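Local coordinates for hydrogenase-specific maturation endopeptidase (Thermococcus kodakarensis, PDB 5IJA), which probably acts as an endopeptidase in the maturation of [NiFe] hydrogenase, activating the enzyme by proteolytic processing, at residues M1-L6 and R52-D57; G67-F72 and H113-V118. All coordinates share one frame; numbering follows the deposited sequence.

Contact 1 (M1-L6 and R52-D57); sequences MRVLIL and RIVIID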
loop_
_atom_site.group_PDB
_atom_site.type_symbol
_atom_site.label_atom_id
_atom_site.label_comp_id
_atom_site.label_asym_id
_atom_site.label_seq_id
_atom_site.Cartn_x
_atom_site.Cartn_y
_atom_site.Cartn_z
ATOM N N MET A 1 -3.724 13.335 -15.265
ATOM C CA MET A 1 -3.705 12.269 -14.267
ATOM C C MET A 1 -2.617 12.478 -13.212
ATOM O O MET A 1 -1.423 12.394 -13.507
ATOM C CB MET A 1 -3.512 10.916 -14.943
ATOM C CG MET A 1 -3.648 9.750 -13.986
ATOM S SD MET A 1 -5.259 9.780 -13.192
ATOM C CE MET A 1 -6.349 9.724 -14.610
ATOM N N ARG A 2 -3.038 12.753 -11.983
ATOM C CA ARG A 2 -2.099 12.942 -10.885
ATOM C C ARG A 2 -2.292 11.825 -9.894
ATOM O O ARG A 2 -3.413 11.554 -9.485
ATOM C CB ARG A 2 -2.301 14.291 -10.206
ATOM C CG ARG A 2 -1.693 15.449 -10.968
ATOM C CD ARG A 2 -1.984 16.763 -10.282
ATOM N NE ARG A 2 -3.411 16.959 -10.046
ATOM C CZ ARG A 2 -3.946 17.137 -8.843
ATOM N NH1 ARG A 2 -3.166 17.142 -7.763
ATOM N NH2 ARG A 2 -5.256 17.313 -8.719
ATOM N N VAL A 3 -1.195 11.189 -9.509
ATOM C CA VAL A 3 -1.249 9.957 -8.727
ATOM C C VAL A 3 -0.643 10.155 -7.354
ATOM O O VAL A 3 0.396 10.800 -7.212
ATOM C CB VAL A 3 -0.525 8.804 -9.486
ATOM C CG1 VAL A 3 -0.697 7.472 -8.765
ATOM C CG2 VAL A 3 -1.066 8.698 -10.917
ATOM N N LEU A 4 -1.321 9.655 -6.320
ATOM C CA LEU A 4 -0.774 9.685 -4.963
ATOM C C LEU A 4 -0.500 8.266 -4.487
ATOM O O LEU A 4 -1.346 7.390 -4.638
ATOM C CB LEU A 4 -1.738 10.383 -4.001
ATOM C CG LEU A 4 -1.450 10.332 -2.495
ATOM C CD1 LEU A 4 -0.100 10.953 -2.122
ATOM C CD2 LEU A 4 -2.560 11.017 -1.740
ATOM N N ILE A 5 0.685 8.034 -3.935
ATOM C CA ILE A 5 1.035 6.709 -3.423
ATOM C C ILE A 5 0.937 6.715 -1.904
ATOM O O ILE A 5 1.476 7.602 -1.259
ATOM C CB ILE A 5 2.441 6.306 -3.886
ATOM C CG1 ILE A 5 2.446 6.141 -5.417
ATOM C CG2 ILE A 5 2.904 5.047 -3.183
ATOM C CD1 ILE A 5 3.821 6.098 -6.019
ATOM N N LEU A 6 0.199 5.757 -1.345
ATOM C CA LEU A 6 0.068 5.610 0.098
ATOM C C LEU A 6 0.834 4.379 0.545
ATOM O O LEU A 6 0.472 3.272 0.182
ATOM C CB LEU A 6 -1.395 5.471 0.513
ATOM C CG LEU A 6 -2.360 6.566 0.075
ATOM C CD1 LEU A 6 -3.733 6.307 0.689
ATOM C CD2 LEU A 6 -1.817 7.930 0.459
ATOM N N ARG A 52 -5.865 9.268 -8.896
ATOM C CA ARG A 52 -5.485 7.875 -8.730
ATOM C C ARG A 52 -4.727 7.740 -7.422
ATOM O O ARG A 52 -3.860 8.566 -7.120
ATOM C CB ARG A 52 -4.629 7.386 -9.892
ATOM C CG ARG A 52 -4.281 5.892 -9.836
ATOM C CD ARG A 52 -3.558 5.468 -11.116
ATOM N NE ARG A 52 -4.434 5.653 -12.277
ATOM C CZ ARG A 52 -4.012 5.753 -13.537
ATOM N NH1 ARG A 52 -2.718 5.696 -13.817
ATOM N NH2 ARG A 52 -4.886 5.925 -14.519
ATOM N N ILE A 53 -5.101 6.740 -6.633
ATOM C CA ILE A 53 -4.412 6.431 -5.368
ATOM C C ILE A 53 -3.832 5.025 -5.433
ATOM O O ILE A 53 -4.554 4.067 -5.705
ATOM C CB ILE A 53 -5.368 6.495 -4.171
ATOM C CG1 ILE A 53 -6.083 7.849 -4.090
ATOM C CG2 ILE A 53 -4.638 6.199 -2.872
ATOM C CD1 ILE A 53 -5.175 9.010 -3.891
ATOM N N VAL A 54 -2.545 4.879 -5.147
ATOM C CA VAL A 54 -1.920 3.572 -5.190
ATOM C C VAL A 54 -1.467 3.190 -3.786
ATOM O O VAL A 54 -0.541 3.795 -3.255
ATOM C CB VAL A 54 -0.723 3.574 -6.119
ATOM C CG1 VAL A 54 -0.009 2.249 -6.034
ATOM C CG2 VAL A 54 -1.181 3.887 -7.547
ATOM N N ILE A 55 -2.124 2.200 -3.195
ATOM C CA ILE A 55 -1.815 1.760 -1.830
ATOM C C ILE A 55 -0.826 0.611 -1.887
ATOM O O ILE A 55 -1.020 -0.325 -2.650
ATOM C CB ILE A 55 -3.100 1.345 -1.103
ATOM C CG1 ILE A 55 -3.998 2.561 -0.946
ATOM C CG2 ILE A 55 -2.811 0.737 0.268
ATOM C CD1 ILE A 55 -5.419 2.188 -0.650
ATOM N N ILE A 56 0.241 0.684 -1.121
ATOM C CA ILE A 56 1.223 -0.372 -1.081
ATOM C C ILE A 56 1.356 -0.870 0.342
ATOM O O ILE A 56 1.571 -0.115 1.229
ATOM C CB ILE A 56 2.601 0.062 -1.602
ATOM C CG1 ILE A 56 2.504 0.778 -2.931
ATOM C CG2 ILE A 56 3.495 -1.136 -1.776
ATOM C CD1 ILE A 56 3.826 1.072 -3.568
ATOM N N ASP A 57 1.209 -2.168 0.516
ATOM C CA ASP A 57 1.152 -2.776 1.818
ATOM C C ASP A 57 1.784 -4.154 1.894
ATOM O O ASP A 57 1.795 -4.875 0.946
ATOM C CB ASP A 57 -0.304 -2.871 2.236
ATOM C CG ASP A 57 -0.484 -3.124 3.715
ATOM O OD1 ASP A 57 0.478 -3.071 4.463
ATOM O OD2 ASP A 57 -1.608 -3.385 4.114
#
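Leu6 and Ile53 pack closely on the buried face they share with Leu4 and Ile55. CD1 of Leu6 lies 3.7 Å from CG2 of Ile53, and the same leucine methyl also meets CG1 of Ile55. The Ile53 chain is bent at chi2 (-62°), which brings its CD1 to 3.7 Å from CB of Leu4. Ile53 therefore touches two leucines with two different methyls. Leu4 and Ile53 lie side by side and point the same way.

Val3, Ile5, Arg52 and Val54 line the other face. CG1 of Val3 meets CG2 of Val54 at 3.8 Å, and CG2 of Val3 rests on the aliphatic part of Arg52. The guanidinium of Arg52 has CG of Met1 above the centre of one face, with Met1 CG 4.0 Å from Arg52 CZ. Met1 is poorly ordered, so this lid is loosely defined. NH1 of Arg52 is hydrogen-bonded to the carbonyl of Leu146.

The backbones set this spacing. Leu4 N binds Arg52 O at 2.9 Å, and Leu4 O accepts from Val54 N. Leu6 N binds Val54 O at 2.8 Å, and Leu6 O accepts from Ile56 N at 2.9 Å. The bond from Arg52 N to Arg2 O is weak.

Further out, Ile5 and Ile56 touch Leu26 of helix 18-28. Ile53 and Ile55 touch Ile112 in the next strand. Leu6 reaches Leu34 and Val36 of strand 33-37. Strand segments 3-6 and 52-57 run parallel, their axes at 19°, as neighbours inside a mixed sheet with helices packed on it. This is the parallel central part of the alpha/beta fold of hydrogenase maturation proteases.

Contact 2 (G67-F72 and H113-V118); sequences GEVVHF and HFIGIV
An antiparallel strand pair closes one side of the sheet, with 69-73 as its outermost strand within the chain and 111-118 next to it. A side-chain hydrogen bond joins His71 and His113. NE2 of His71 and ND1 of His113 are 2.9 Å apart, and the bond is nearly straight (174°). The rings meet rim to rim, with their planes at 38°. With CG anti to the backbone N (chi1 171°), the His71 ring lies with its edge to Phe114 O and its NE2 at His113. The other ring nitrogen of His113, NE2, is hydrogen-bonded to Glu111, a second partner that helps fix the rotation of the ring. Leu146 of helix 130-146 touches both histidines. A leucine in place of His71 would probably leave ND1 of His113 without this partner and the His113 ring less firmly fixed in rotation.

Val69 continues the face of His71. Its CG1 packs tightly on CG2 of Ile115, 3.5 Å away. Gly116 pairs with Val70, whose side chain lies on the other face with Phe72 and Phe114. A side chain on Gly116 would clash with CG2 of Val70, which already lies 3.6 Å from Gly116 CA.

The strands are the antiparallel edge of an otherwise parallel sheet. Val70 and Gly116 form a hydrogen-bonded pair, Val70 N to Gly116 O and Gly116 N to Val70 O. Phe72 and Phe114 form another, and Phe114 N binds Phe72 O at 2.7 Å. CD2 of Phe72 lies 4.4 Å from CD1 of Phe114. Both rings also touch Ile77 of helix 76-80. At the far end, Val118 N binds Glu68 O at 2.8 Å, and Gly67 N donates to Val118 O.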
loop_
_atom_site.group_PDB
_atom_site.type_symbol
_atom_site.label_atom_id
_atom_site.label_comp_id
_atom_site.label_asym_id
_atom_site.label_seq_id
_atom_site.Cartn_x
_atom_site.Cartn_y
_atom_site.Cartn_z
ATOM N N GLY A 67 7.313 -12.952 -0.917
ATOM C CA GLY A 67 7.979 -12.190 -1.956
ATOM C C GLY A 67 7.091 -11.986 -3.165
ATOM O O GLY A 67 7.410 -11.208 -4.069
ATOM N N GLU A 68 5.971 -12.699 -3.187
ATOM C CA GLU A 68 4.974 -12.529 -4.238
ATOM C C GLU A 68 4.272 -11.186 -4.109
ATOM O O GLU A 68 4.129 -10.661 -3.010
ATOM C CB GLU A 68 3.927 -13.636 -4.177
ATOM C CG GLU A 68 3.478 -14.150 -5.520
ATOM C CD GLU A 68 4.285 -15.350 -5.946
ATOM O OE1 GLU A 68 3.912 -16.475 -5.544
ATOM O OE2 GLU A 68 5.296 -15.159 -6.657
ATOM N N VAL A 69 3.816 -10.642 -5.227
ATOM C CA VAL A 69 3.091 -9.379 -5.199
ATOM C C VAL A 69 1.725 -9.497 -5.884
ATOM O O VAL A 69 1.603 -10.084 -6.960
ATOM C CB VAL A 69 3.908 -8.261 -5.862
ATOM C CG1 VAL A 69 3.104 -6.987 -5.915
ATOM C CG2 VAL A 69 5.231 -8.048 -5.116
ATOM N N VAL A 70 0.696 -8.950 -5.241
ATOM C CA VAL A 70 -0.626 -8.870 -5.839
ATOM C C VAL A 70 -0.944 -7.431 -6.195
ATOM O O VAL A 70 -0.399 -6.502 -5.593
ATOM C CB VAL A 70 -1.711 -9.401 -4.902
ATOM C CG1 VAL A 70 -1.443 -10.846 -4.565
ATOM C CG2 VAL A 70 -1.770 -8.558 -3.623
ATOM N N HIS A 71 -1.839 -7.256 -7.165
ATOM C CA HIS A 71 -2.279 -5.930 -7.597
ATOM C C HIS A 71 -3.749 -5.969 -7.955
ATOM O O HIS A 71 -4.130 -6.562 -8.960
ATOM C CB HIS A 71 -1.457 -5.436 -8.793
ATOM C CG HIS A 71 -1.987 -4.186 -9.428
ATOM N ND1 HIS A 71 -1.671 -3.823 -10.720
ATOM C CD2 HIS A 71 -2.789 -3.203 -8.948
ATOM C CE1 HIS A 71 -2.271 -2.682 -11.015
ATOM N NE2 HIS A 71 -2.955 -2.285 -9.956
ATOM N N PHE A 72 -4.569 -5.325 -7.130
ATOM C CA PHE A 72 -5.999 -5.241 -7.373
ATOM C C PHE A 72 -6.421 -3.786 -7.492
ATOM O O PHE A 72 -5.724 -2.884 -7.012
ATOM C CB PHE A 72 -6.777 -5.920 -6.244
ATOM C CG PHE A 72 -6.269 -7.282 -5.888
ATOM C CD1 PHE A 72 -6.141 -8.264 -6.858
ATOM C CD2 PHE A 72 -5.913 -7.581 -4.582
ATOM C CE1 PHE A 72 -5.672 -9.518 -6.529
ATOM C CE2 PHE A 72 -5.443 -8.830 -4.244
ATOM C CZ PHE A 72 -5.322 -9.803 -5.218
ATOM N N HIS A 113 -5.948 1.670 -6.294
ATOM C CA HIS A 113 -5.152 0.490 -6.598
ATOM C C HIS A 113 -4.499 -0.025 -5.333
ATOM O O HIS A 113 -4.110 0.768 -4.469
ATOM C CB HIS A 113 -4.065 0.830 -7.631
ATOM C CG HIS A 113 -4.593 1.061 -9.009
ATOM N ND1 HIS A 113 -4.556 0.092 -9.986
ATOM C CD2 HIS A 113 -5.172 2.146 -9.574
ATOM C CE1 HIS A 113 -5.097 0.566 -11.093
ATOM N NE2 HIS A 113 -5.468 1.813 -10.875
ATOM N N PHE A 114 -4.369 -1.342 -5.224
ATOM C CA PHE A 114 -3.775 -1.969 -4.042
ATOM C C PHE A 114 -2.668 -2.879 -4.521
ATOM O O PHE A 114 -2.889 -3.777 -5.324
ATOM C CB PHE A 114 -4.815 -2.772 -3.225
ATOM C CG PHE A 114 -4.245 -3.442 -2.014
ATOM C CD1 PHE A 114 -3.702 -4.718 -2.100
ATOM C CD2 PHE A 114 -4.240 -2.801 -0.784
ATOM C CE1 PHE A 114 -3.150 -5.332 -0.983
ATOM C CE2 PHE A 114 -3.689 -3.418 0.350
ATOM C CZ PHE A 114 -3.150 -4.688 0.244
ATOM N N ILE A 115 -1.468 -2.647 -4.002
ATOM C CA ILE A 115 -0.340 -3.522 -4.253
ATOM C C ILE A 115 0.040 -4.176 -2.942
ATOM O O ILE A 115 0.381 -3.483 -1.974
ATOM C CB ILE A 115 0.859 -2.748 -4.814
ATOM C CG1 ILE A 115 0.428 -1.959 -6.050
ATOM C CG2 ILE A 115 2.001 -3.719 -5.138
ATOM C CD1 ILE A 115 1.546 -1.021 -6.599
ATOM N N GLY A 116 -0.051 -5.502 -2.893
ATOM C CA GLY A 116 0.277 -6.240 -1.687
ATOM C C GLY A 116 1.542 -7.065 -1.848
ATOM O O GLY A 116 1.714 -7.763 -2.849
ATOM N N ILE A 117 2.429 -6.968 -0.868
ATOM C CA ILE A 117 3.693 -7.697 -0.893
ATOM C C ILE A 117 3.649 -8.783 0.166
ATOM O O ILE A 117 3.562 -8.485 1.363
ATOM C CB ILE A 117 4.891 -6.766 -0.645
ATOM C CG1 ILE A 117 4.912 -5.637 -1.680
ATOM C CG2 ILE A 117 6.209 -7.552 -0.678
ATOM C CD1 ILE A 117 5.774 -4.449 -1.258
ATOM N N VAL A 118 3.694 -10.039 -0.272
ATOM C CA VAL A 118 3.484 -11.153 0.647
ATOM C C VAL A 118 4.695 -11.332 1.555
ATOM O O VAL A 118 5.803 -11.627 1.108
ATOM C CB VAL A 118 3.177 -12.472 -0.101
ATOM C CG1 VAL A 118 3.073 -13.629 0.882
ATOM C CG2 VAL A 118 1.895 -12.349 -0.900
#

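Both contacts are mostly buried and belong to one mixed sheet. They are joined directly, because strand 52-59 of contact 1 is the neighbour of strand 111-118 of contact 2. Ile55 N and O probably pair with His113 O and Ile115 N, and Val54 CG1 packs on Ile115 CD1. Contact 1 is parallel and lies among the inner strands. Its side chains are largely aliphatic, and it reaches the surface at its start, where Met1 and Arg2 are exposed and Val3 and Arg52 partly so. Contact 2 is antiparallel and includes an outermost strand. It adds a histidine pair, two phenylalanines and a glycine to the aliphatic packing. Arg52 CG meets the His113 ring where the two contacts adjoin.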